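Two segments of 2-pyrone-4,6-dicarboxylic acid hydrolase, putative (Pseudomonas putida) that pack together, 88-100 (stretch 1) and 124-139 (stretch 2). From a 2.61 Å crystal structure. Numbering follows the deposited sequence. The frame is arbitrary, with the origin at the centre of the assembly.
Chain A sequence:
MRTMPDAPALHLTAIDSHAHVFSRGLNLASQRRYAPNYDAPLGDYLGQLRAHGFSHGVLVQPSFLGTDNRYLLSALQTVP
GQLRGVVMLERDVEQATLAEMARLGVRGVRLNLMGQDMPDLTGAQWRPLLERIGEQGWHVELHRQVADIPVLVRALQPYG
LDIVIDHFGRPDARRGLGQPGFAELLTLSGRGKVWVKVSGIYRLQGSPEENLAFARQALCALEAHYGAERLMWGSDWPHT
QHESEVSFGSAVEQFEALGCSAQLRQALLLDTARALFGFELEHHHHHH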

HETATM    1  N   MSE A  88       8.629  -1.318   7.787  1.00 25.07           N
HETATM    2  CA  MSE A  88       9.776  -1.827   7.042  1.00 27.94           C
HETATM    3  C   MSE A  88      10.748  -2.377   8.084  1.00 26.75           C
HETATM    4  O   MSE A  88      11.152  -1.680   9.009  1.00 26.08           O
ATOM      5  N   LEU A  89      11.100  -3.647   7.946  1.00 27.57           N
ATOM      6  CA  LEU A  89      11.978  -4.297   8.908  1.00 28.89           C
ATOM      7  C   LEU A  89      13.378  -4.582   8.390  1.00 30.02           C
ATOM      8  O   LEU A  89      13.584  -4.833   7.201  1.00 29.86           O
ATOM      9  N   GLU A  90      14.344  -4.562   9.301  1.00 31.65           N
ATOM     10  CA  GLU A  90      15.726  -4.828   8.934  1.00 33.96           C
ATOM     11  C   GLU A  90      15.836  -6.310   8.572  1.00 34.48           C
ATOM     12  O   GLU A  90      14.976  -7.108   8.939  1.00 34.12           O
ATOM     13  N   ARG A  91      16.888  -6.671   7.847  1.00 35.67           N
ATOM     14  CA  ARG A  91      17.095  -8.049   7.414  1.00 37.59           C
ATOM     15  C   ARG A  91      16.695  -9.083   8.466  1.00 37.36           C
ATOM     16  O   ARG A  91      15.698  -9.766   8.305  1.00 38.14           O
ATOM     17  N   ASP A  92      17.473  -9.204   9.537  1.00 37.46           N
ATOM     18  CA  ASP A  92      17.164 -10.171  10.583  1.00 37.17           C
ATOM     19  C   ASP A  92      16.511  -9.543  11.818  1.00 36.37           C
ATOM     20  O   ASP A  92      17.133  -8.778  12.557  1.00 35.34           O
ATOM     21  N   VAL A  93      15.242  -9.878  12.032  1.00 35.32           N
ATOM     22  CA  VAL A  93      14.483  -9.347  13.157  1.00 33.97           C
ATOM     23  C   VAL A  93      13.839 -10.482  13.940  1.00 31.81           C
ATOM     24  O   VAL A  93      13.391 -11.470  13.359  1.00 32.19           O
ATOM     25  N   GLU A  94      13.767 -10.333  15.256  1.00 29.38           N
ATOM     26  CA  GLU A  94      13.192 -11.382  16.081  1.00 28.89           C
ATOM     27  C   GLU A  94      11.673 -11.299  16.261  1.00 26.37           C
ATOM     28  O   GLU A  94      11.101 -10.212  16.287  1.00 25.73           O
ATOM     29  N   GLN A  95      11.023 -12.458  16.376  1.00 23.85           N
ATOM     30  CA  GLN A  95       9.574 -12.504  16.553  1.00 22.04           C
ATOM     31  C   GLN A  95       9.104 -11.592  17.675  1.00 20.82           C
ATOM     32  O   GLN A  95       8.022 -11.006  17.602  1.00 19.76           O
ATOM     33  N   ALA A  96       9.906 -11.477  18.723  1.00 19.25           N
ATOM     34  CA  ALA A  96       9.520 -10.623  19.827  1.00 19.36           C
ATOM     35  C   ALA A  96       9.061  -9.239  19.351  1.00 19.64           C
ATOM     36  O   ALA A  96       7.977  -8.796  19.717  1.00 19.51           O
ATOM     37  N   THR A  97       9.856  -8.555  18.531  1.00 19.89           N
ATOM     38  CA  THR A  97       9.436  -7.228  18.111  1.00 20.96           C
ATOM     39  C   THR A  97       8.253  -7.252  17.145  1.00 21.83           C
ATOM     40  O   THR A  97       7.451  -6.318  17.150  1.00 22.62           O
ATOM     41  N   LEU A  98       8.130  -8.303  16.329  1.00 21.00           N
ATOM     42  CA  LEU A  98       7.011  -8.393  15.388  1.00 21.35           C
ATOM     43  C   LEU A  98       5.680  -8.527  16.136  1.00 21.55           C
ATOM     44  O   LEU A  98       4.672  -7.937  15.749  1.00 22.97           O
ATOM     45  N   ALA A  99       5.684  -9.300  17.214  1.00 21.20           N
ATOM     46  CA  ALA A  99       4.488  -9.498  18.004  1.00 19.28           C
ATOM     47  C   ALA A  99       4.089  -8.184  18.618  1.00 19.48           C
ATOM     48  O   ALA A  99       2.941  -7.771  18.499  1.00 20.14           O
ATOM     49  N   GLU A 100       5.044  -7.526  19.272  1.00 21.10           N
ATOM     50  CA  GLU A 100       4.789  -6.238  19.915  1.00 22.93           C
ATOM     51  C   GLU A 100       4.310  -5.190  18.914  1.00 23.27           C
ATOM     52  O   GLU A 100       3.639  -4.239  19.299  1.00 24.09           O
ATOM     53  N   ALA A 124      18.549 -16.935   0.320  1.00 43.47           N
ATOM     54  CA  ALA A 124      18.634 -17.325   1.721  1.00 42.69           C
ATOM     55  C   ALA A 124      18.921 -16.143   2.621  1.00 42.79           C
ATOM     56  O   ALA A 124      18.893 -16.265   3.848  1.00 42.40           O
ATOM     57  N   GLN A 125      19.199 -14.993   2.019  1.00 43.18           N
ATOM     58  CA  GLN A 125      19.483 -13.795   2.806  1.00 42.77           C
ATOM     59  C   GLN A 125      18.199 -13.034   3.135  1.00 41.41           C
ATOM     60  O   GLN A 125      18.238 -11.992   3.776  1.00 41.75           O
ATOM     61  N   TRP A 126      17.065 -13.567   2.695  1.00 39.86           N
ATOM     62  CA  TRP A 126      15.778 -12.948   2.950  1.00 38.05           C
ATOM     63  C   TRP A 126      14.828 -13.892   3.693  1.00 37.79           C
ATOM     64  O   TRP A 126      13.943 -13.440   4.421  1.00 37.76           O
ATOM     65  N   ARG A 127      15.012 -15.196   3.501  1.00 37.12           N
ATOM     66  CA  ARG A 127      14.177 -16.210   4.146  1.00 36.75           C
ATOM     67  C   ARG A 127      14.040 -15.999   5.655  1.00 35.70           C
ATOM     68  O   ARG A 127      12.943 -16.114   6.203  1.00 35.20           O
ATOM     69  N   PRO A 128      15.152 -15.693   6.349  1.00 34.48           N
ATOM     70  CA  PRO A 128      15.110 -15.473   7.798  1.00 33.87           C
ATOM     71  C   PRO A 128      14.001 -14.511   8.236  1.00 32.63           C
ATOM     72  O   PRO A 128      13.404 -14.693   9.300  1.00 31.28           O
ATOM     73  N   LEU A 129      13.740 -13.501   7.401  1.00 31.10           N
ATOM     74  CA  LEU A 129      12.721 -12.487   7.655  1.00 30.18           C
ATOM     75  C   LEU A 129      11.363 -12.920   7.124  1.00 30.82           C
ATOM     76  O   LEU A 129      10.334 -12.728   7.778  1.00 31.57           O
ATOM     77  N   LEU A 130      11.358 -13.507   5.934  1.00 31.29           N
ATOM     78  CA  LEU A 130      10.120 -13.981   5.324  1.00 31.81           C
ATOM     79  C   LEU A 130       9.421 -15.008   6.216  1.00 33.01           C
ATOM     80  O   LEU A 130       8.193 -15.087   6.227  1.00 32.79           O
ATOM     81  N   GLU A 131      10.196 -15.801   6.952  1.00 34.32           N
ATOM     82  CA  GLU A 131       9.601 -16.785   7.847  1.00 35.09           C
ATOM     83  C   GLU A 131       9.037 -16.062   9.069  1.00 34.14           C
ATOM     84  O   GLU A 131       7.958 -16.401   9.544  1.00 33.89           O
ATOM     85  N   ARG A 132       9.768 -15.071   9.576  1.00 32.86           N
ATOM     86  CA  ARG A 132       9.312 -14.321  10.744  1.00 31.94           C
ATOM     87  C   ARG A 132       7.939 -13.697  10.505  1.00 31.59           C
ATOM     88  O   ARG A 132       7.057 -13.808  11.364  1.00 30.83           O
ATOM     89  N   ILE A 133       7.745 -13.050   9.348  1.00 30.17           N
ATOM     90  CA  ILE A 133       6.455 -12.410   9.070  1.00 28.65           C
ATOM     91  C   ILE A 133       5.367 -13.425   8.790  1.00 27.53           C
ATOM     92  O   ILE A 133       4.196 -13.145   9.001  1.00 28.45           O
ATOM     93  N   GLY A 134       5.757 -14.599   8.304  1.00 27.03           N
ATOM     94  CA  GLY A 134       4.787 -15.639   8.021  1.00 24.86           C
ATOM     95  C   GLY A 134       4.145 -16.169   9.291  1.00 23.77           C
ATOM     96  O   GLY A 134       2.927 -16.334   9.342  1.00 22.26           O
ATOM     97  N   GLU A 135       4.965 -16.430  10.313  1.00 23.76           N
ATOM     98  CA  GLU A 135       4.498 -16.959  11.592  1.00 23.75           C
ATOM     99  C   GLU A 135       3.623 -15.929  12.294  1.00 23.37           C
ATOM    100  O   GLU A 135       2.860 -16.276  13.196  1.00 22.80           O
ATOM    101  N   GLN A 136       3.727 -14.664  11.881  1.00 22.93           N
ATOM    102  CA  GLN A 136       2.906 -13.605  12.477  1.00 20.35           C
ATOM    103  C   GLN A 136       1.643 -13.398  11.650  1.00 17.72           C
ATOM    104  O   GLN A 136       0.698 -12.759  12.101  1.00 17.80           O
ATOM    105  N   GLY A 137       1.636 -13.938  10.439  1.00 16.33           N
ATOM    106  CA  GLY A 137       0.470 -13.813   9.587  1.00 15.54           C
ATOM    107  C   GLY A 137       0.460 -12.544   8.771  1.00 14.33           C
ATOM    108  O   GLY A 137      -0.461 -12.324   7.999  1.00 15.38           O
ATOM    109  N   TRP A 138       1.489 -11.718   8.949  1.00 13.85           N
ATOM    110  CA  TRP A 138       1.640 -10.446   8.240  1.00 10.52           C
ATOM    111  C   TRP A 138       1.784 -10.624   6.738  1.00 11.16           C
ATOM    112  O   TRP A 138       2.358 -11.599   6.272  1.00 12.59           O
ATOM    113  N   HIS A 139       1.268  -9.675   5.971  1.00 11.14           N
ATOM    114  CA  HIS A 139       1.397  -9.779   4.528  1.00 11.17           C
ATOM    115  C   HIS A 139       2.629  -9.006   4.088  1.00 10.89           C
ATOM    116  O   HIS A 139       3.209  -8.255   4.878  1.00 11.41           O
TER

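The two stretches meet in a mixed contact, with an apolar cluster and long polar side chains packed against it, in which a loop and the start of one helix lie along the helix 127-136 and no clear hydrogen bond crosses between them. About 799 Å² of surface is buried, counting both sides. The axes of helices 95-100 and 127-136 run in roughly the same direction, 41° apart and 9.9 Å at closest approach, a spacing that leaves room for interleaved side chains.

Leucines and a tryptophan fill the centre. Leu89 points toward the other stretch in the m, t rotamer, and its CD1 reaches two partners, lying 4.0 Å from CZ3 of Trp138, at the edge of the indole, and 4.1 Å from CD2 of Leu129. Leu129, buried and t, m, also points inward; its CD2 is 4.4 Å from CG2 of Val93, a t rotamer with a short, branched side chain, whose CA-to-CB bond points sideways. The loop backbone comes close as well, with the carbonyl O of Arg91 3.2 Å from CB of Leu129.

Further along, Leu98 is the counterpart of Leu129 from the other helix: buried, pointing inward and m, p. Its CD2 packs 3.5 Å from CB of Arg132, while its CG sits 4.0 Å from CZ3 of Trp138. Trp138 (chi1 m) follows the Schellman motif that ends the helix, in which Gly137 adopts a positive phi, where a CB would be jammed against the preceding carbonyl O. Beyond this turn the CA-to-CB bond of Trp138 points toward stretch 1, and the large indole reaches far enough for CZ3 to touch both Leu89 and Leu98.

Long polar side chains continue the packing beside the leucines. Arg132, m, m, p, points inward, and its aliphatic part serves as packing surface, with CG 3.2 Å from the carbonyl O of Val93. Its charged end makes a long salt bridge within its own stretch, NH1 of Arg132 to OE2 of Glu135 at 3.8 Å, while the amide of Gln95 lies at the edge of its guanidinium. Gln95 (m, m) starts sideways, but its flexible chain brings the amide into the cluster formed by Arg132, Glu135 and Gln136; the orientation of that amide is uncertain, so its individual polar pairings remain open. Gln136, t, p, lies beside Ala99, with OE1 3.7 Å from CB of the alanine; although the CA-to-CB bond of Ala99 points away overall, its methyl still touches the amide; CA of Ala99 is closer, 3.3 Å from OE1 of Gln136.

At the other end, the CA-to-CB bond of Arg91 points away, yet its t, p, p side chain curls back, and Arg91 has more of its surface covered by stretch 2 than any other residue of stretch 1. Its guanidinium lies over the indole of Trp126 (chi1 m), CZ being 4.6 Å from the centroid of the five-membered ring, an off-centre cation-pi contact that suits a delocalised cation above an electron-rich ring. NH1 of Arg91 and NE1 of Trp126 are 2.9 Å apart, but both are donors, so they form no hydrogen bond. Gln125 (p, t) places OE1 over one face of the guanidinium, 3.0 Å from NH2 of Arg91, at an angle too poor for a hydrogen bond.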

HETATM    1  CB  MSE A  88      10.422  -0.729   6.188  1.00 31.50           C
HETATM    2  CG  MSE A  88       9.626  -0.409   4.916  1.00 36.69           C
HETATM    3 SE   MSE A  88      10.492   0.812   3.641  1.00 45.49          SE
HETATM    4  CE  MSE A  88      11.714  -0.484   2.807  1.00 44.06           C
ATOM      5  CB  LEU A  89      11.343  -5.603   9.363  1.00 27.85           C
ATOM      6  CG  LEU A  89       9.933  -5.477   9.932  1.00 27.52           C
ATOM      7  CD1 LEU A  89       9.326  -6.869  10.051  1.00 30.05           C
ATOM      8  CD2 LEU A  89       9.970  -4.776  11.276  1.00 25.35           C
ATOM      9  CB  GLU A  90      16.657  -4.486  10.102  1.00 34.54           C
ATOM     10  CG  GLU A  90      18.035  -3.936   9.700  1.00 36.15           C
ATOM     11  CD  GLU A  90      18.077  -2.416   9.647  1.00 37.82           C
ATOM     12  OE1 GLU A  90      17.954  -1.830   8.544  1.00 38.59           O
ATOM     13  OE2 GLU A  90      18.228  -1.799  10.723  1.00 38.64           O
ATOM     14  CB  ARG A  91      18.559  -8.269   7.016  1.00 40.86           C
ATOM     15  CG  ARG A  91      18.798  -9.533   6.191  1.00 43.99           C
ATOM     16  CD  ARG A  91      18.557  -9.294   4.700  1.00 45.88           C
ATOM     17  NE  ARG A  91      19.728  -8.692   4.049  1.00 48.94           N
ATOM     18  CZ  ARG A  91      19.817  -8.415   2.748  1.00 49.99           C
ATOM     19  NH1 ARG A  91      18.803  -8.680   1.932  1.00 50.91           N
ATOM     20  NH2 ARG A  91      20.924  -7.868   2.256  1.00 50.76           N
ATOM     21  CB  ASP A  92      18.430 -10.949  10.975  1.00 38.62           C
ATOM     22  CG  ASP A  92      19.677 -10.065  11.055  1.00 40.34           C
ATOM     23  OD1 ASP A  92      19.774  -9.230  11.987  1.00 40.50           O
ATOM     24  OD2 ASP A  92      20.567 -10.207  10.180  1.00 40.61           O
ATOM     25  CB  VAL A  93      13.381  -8.394  12.665  1.00 34.80           C
ATOM     26  CG1 VAL A  93      12.697  -7.744  13.853  1.00 34.71           C
ATOM     27  CG2 VAL A  93      13.982  -7.337  11.753  1.00 35.68           C
ATOM     28  CB  GLU A  94      13.889 -11.400  17.446  1.00 32.10           C
ATOM     29  CG  GLU A  94      13.481 -10.295  18.428  1.00 36.96           C
ATOM     30  CD  GLU A  94      13.930  -8.893  18.032  1.00 39.79           C
ATOM     31  OE1 GLU A  94      14.452  -8.172  18.930  1.00 40.89           O
ATOM     32  OE2 GLU A  94      13.752  -8.507  16.847  1.00 38.52           O
ATOM     33  CB  GLN A  95       9.106 -13.920  16.863  1.00 22.66           C
ATOM     34  CG  GLN A  95       9.220 -14.888  15.715  1.00 24.64           C
ATOM     35  CD  GLN A  95       8.179 -14.678  14.637  1.00 24.70           C
ATOM     36  OE1 GLN A  95       8.043 -15.508  13.745  1.00 25.89           O
ATOM     37  NE2 GLN A  95       7.448 -13.571  14.704  1.00 24.75           N
ATOM     38  CB  ALA A  96      10.672 -10.487  20.815  1.00 19.35           C
ATOM     39  CB  THR A  97      10.602  -6.397  17.501  1.00 20.32           C
ATOM     40  OG1 THR A  97      10.910  -6.862  16.184  1.00 21.77           O
ATOM     41  CG2 THR A  97      11.822  -6.494  18.375  1.00 19.06           C
ATOM     42  CB  LEU A  98       7.179  -9.586  14.437  1.00 21.37           C
ATOM     43  CG  LEU A  98       8.194  -9.494  13.292  1.00 21.42           C
ATOM     44  CD1 LEU A  98       9.579  -9.325  13.862  1.00 21.72           C
ATOM     45  CD2 LEU A  98       8.130 -10.756  12.434  1.00 20.92           C
ATOM     46  CB  ALA A  99       4.748 -10.518  19.081  1.00 18.46           C
ATOM     47  CB  GLU A 100       6.043  -5.736  20.636  1.00 23.31           C
ATOM     48  CG  GLU A 100       5.832  -4.433  21.402  1.00 27.87           C
ATOM     49  CD  GLU A 100       6.759  -4.307  22.605  1.00 32.44           C
ATOM     50  OE1 GLU A 100       7.985  -4.540  22.433  1.00 33.64           O
ATOM     51  OE2 GLU A 100       6.269  -3.972  23.722  1.00 33.76           O
ATOM     52  CB  ALA A 124      19.699 -18.386   1.908  1.00 41.60           C
ATOM     53  CB  GLN A 125      20.450 -12.878   2.058  1.00 43.16           C
ATOM     54  CG  GLN A 125      19.908 -12.305   0.765  1.00 44.90           C
ATOM     55  CD  GLN A 125      20.881 -11.319   0.115  1.00 46.99           C
ATOM     56  OE1 GLN A 125      21.366 -10.381   0.760  1.00 46.95           O
ATOM     57  NE2 GLN A 125      21.155 -11.519  -1.172  1.00 47.46           N
ATOM     58  CB  TRP A 126      15.130 -12.495   1.633  1.00 38.76           C
ATOM     59  CG  TRP A 126      15.655 -11.196   1.077  1.00 36.96           C
ATOM     60  CD1 TRP A 126      16.697 -11.033   0.215  1.00 36.91           C
ATOM     61  CD2 TRP A 126      15.174  -9.879   1.379  1.00 36.48           C
ATOM     62  NE1 TRP A 126      16.900  -9.695  -0.037  1.00 36.58           N
ATOM     63  CE2 TRP A 126      15.978  -8.967   0.667  1.00 36.89           C
ATOM     64  CE3 TRP A 126      14.143  -9.383   2.189  1.00 35.46           C
ATOM     65  CZ2 TRP A 126      15.780  -7.583   0.736  1.00 37.32           C
ATOM     66  CZ3 TRP A 126      13.949  -8.009   2.256  1.00 34.67           C
ATOM     67  CH2 TRP A 126      14.763  -7.128   1.536  1.00 35.85           C
ATOM     68  CB  ARG A 127      14.727 -17.619   3.863  1.00 38.51           C
ATOM     69  CG  ARG A 127      13.983 -18.755   4.572  1.00 40.66           C
ATOM     70  CD  ARG A 127      14.473 -20.141   4.131  1.00 42.66           C
ATOM     71  NE  ARG A 127      13.755 -20.676   2.967  1.00 43.46           N
ATOM     72  CZ  ARG A 127      12.582 -21.306   3.020  1.00 43.18           C
ATOM     73  NH1 ARG A 127      11.974 -21.492   4.181  1.00 42.41           N
ATOM     74  NH2 ARG A 127      12.019 -21.761   1.906  1.00 43.51           N
ATOM     75  CB  PRO A 128      16.501 -14.932   8.092  1.00 34.00           C
ATOM     76  CG  PRO A 128      17.331 -15.689   7.126  1.00 35.39           C
ATOM     77  CD  PRO A 128      16.535 -15.580   5.853  1.00 34.19           C
ATOM     78  CB  LEU A 129      13.131 -11.163   7.003  1.00 28.70           C
ATOM     79  CG  LEU A 129      12.317  -9.875   7.197  1.00 26.93           C
ATOM     80  CD1 LEU A 129      11.128  -9.870   6.277  1.00 27.23           C
ATOM     81  CD2 LEU A 129      11.903  -9.724   8.644  1.00 26.25           C
ATOM     82  CB  LEU A 130      10.415 -14.590   3.954  1.00 30.95           C
ATOM     83  CG  LEU A 130      10.989 -13.584   2.956  1.00 30.41           C
ATOM     84  CD1 LEU A 130      11.456 -14.289   1.708  1.00 29.63           C
ATOM     85  CD2 LEU A 130       9.933 -12.539   2.632  1.00 29.14           C
ATOM     86  CB  GLU A 131      10.628 -17.828   8.307  1.00 37.09           C
ATOM     87  CG  GLU A 131      11.301 -18.626   7.200  1.00 40.46           C
ATOM     88  CD  GLU A 131      12.185 -19.745   7.744  1.00 42.91           C
ATOM     89  OE1 GLU A 131      13.031 -19.472   8.628  1.00 43.98           O
ATOM     90  OE2 GLU A 131      12.044 -20.899   7.278  1.00 44.20           O
ATOM     91  CB  ARG A 132      10.292 -13.198  11.115  1.00 34.34           C
ATOM     92  CG  ARG A 132      11.642 -13.615  11.726  1.00 36.22           C
ATOM     93  CD  ARG A 132      11.484 -14.247  13.093  1.00 38.61           C
ATOM     94  NE  ARG A 132      10.887 -15.578  12.991  1.00 42.31           N
ATOM     95  CZ  ARG A 132      11.510 -16.636  12.475  1.00 43.53           C
ATOM     96  NH1 ARG A 132      10.895 -17.815  12.410  1.00 42.93           N
ATOM     97  NH2 ARG A 132      12.760 -16.518  12.036  1.00 43.96           N
ATOM     98  CB  ILE A 133       6.503 -11.422   7.872  1.00 28.90           C
ATOM     99  CG1 ILE A 133       6.046 -12.123   6.598  1.00 29.62           C
ATOM    100  CG2 ILE A 133       7.900 -10.860   7.708  1.00 27.70           C
ATOM    101  CD1 ILE A 133       5.798 -11.175   5.449  1.00 29.21           C
ATOM    102  CB  GLU A 135       5.690 -17.351  12.487  1.00 23.82           C
ATOM    103  CG  GLU A 135       5.320 -17.747  13.937  1.00 26.97           C
ATOM    104  CD  GLU A 135       6.533 -18.100  14.826  1.00 28.32           C
ATOM    105  OE1 GLU A 135       6.358 -18.151  16.067  1.00 28.92           O
ATOM    106  OE2 GLU A 135       7.645 -18.336  14.294  1.00 28.25           O
ATOM    107  CB  GLN A 136       3.678 -12.285  12.559  1.00 20.75           C
ATOM    108  CG  GLN A 136       3.192 -11.374  13.680  1.00 20.75           C
ATOM    109  CD  GLN A 136       3.452 -11.972  15.047  1.00 21.47           C
ATOM    110  OE1 GLN A 136       2.869 -11.546  16.037  1.00 20.85           O
ATOM    111  NE2 GLN A 136       4.344 -12.961  15.108  1.00 22.72           N
ATOM    112  CB  TRP A 138       2.871  -9.688   8.761  1.00  5.89           C
ATOM    113  CG  TRP A 138       2.673  -9.037  10.076  1.00  1.98           C
ATOM    114  CD1 TRP A 138       1.541  -9.051  10.831  1.00  1.93           C
ATOM    115  CD2 TRP A 138       3.620  -8.223  10.785  1.00  1.38           C
ATOM    116  NE1 TRP A 138       1.716  -8.285  11.976  1.00  1.54           N
ATOM    117  CE2 TRP A 138       2.981  -7.768  11.968  1.00  1.00           C
ATOM    118  CE3 TRP A 138       4.942  -7.838  10.539  1.00  1.00           C
ATOM    119  CZ2 TRP A 138       3.616  -6.947  12.894  1.00  1.00           C
ATOM    120  CZ3 TRP A 138       5.579  -7.019  11.468  1.00  1.00           C
ATOM    121  CH2 TRP A 138       4.911  -6.582  12.633  1.00  2.30           C
ATOM    122  CB  HIS A 139       0.156  -9.234   3.820  1.00 11.20           C
ATOM    123  CG  HIS A 139      -0.148  -7.800   4.128  1.00 10.37           C
ATOM    124  ND1 HIS A 139      -0.728  -7.395   5.309  1.00 11.30           N
ATOM    125  CD2 HIS A 139       0.038  -6.676   3.398  1.00 11.78           C
ATOM    126  CE1 HIS A 139      -0.891  -6.082   5.291  1.00 11.64           C
ATOM    127  NE2 HIS A 139      -0.434  -5.623   4.141  1.00 10.60           N
TER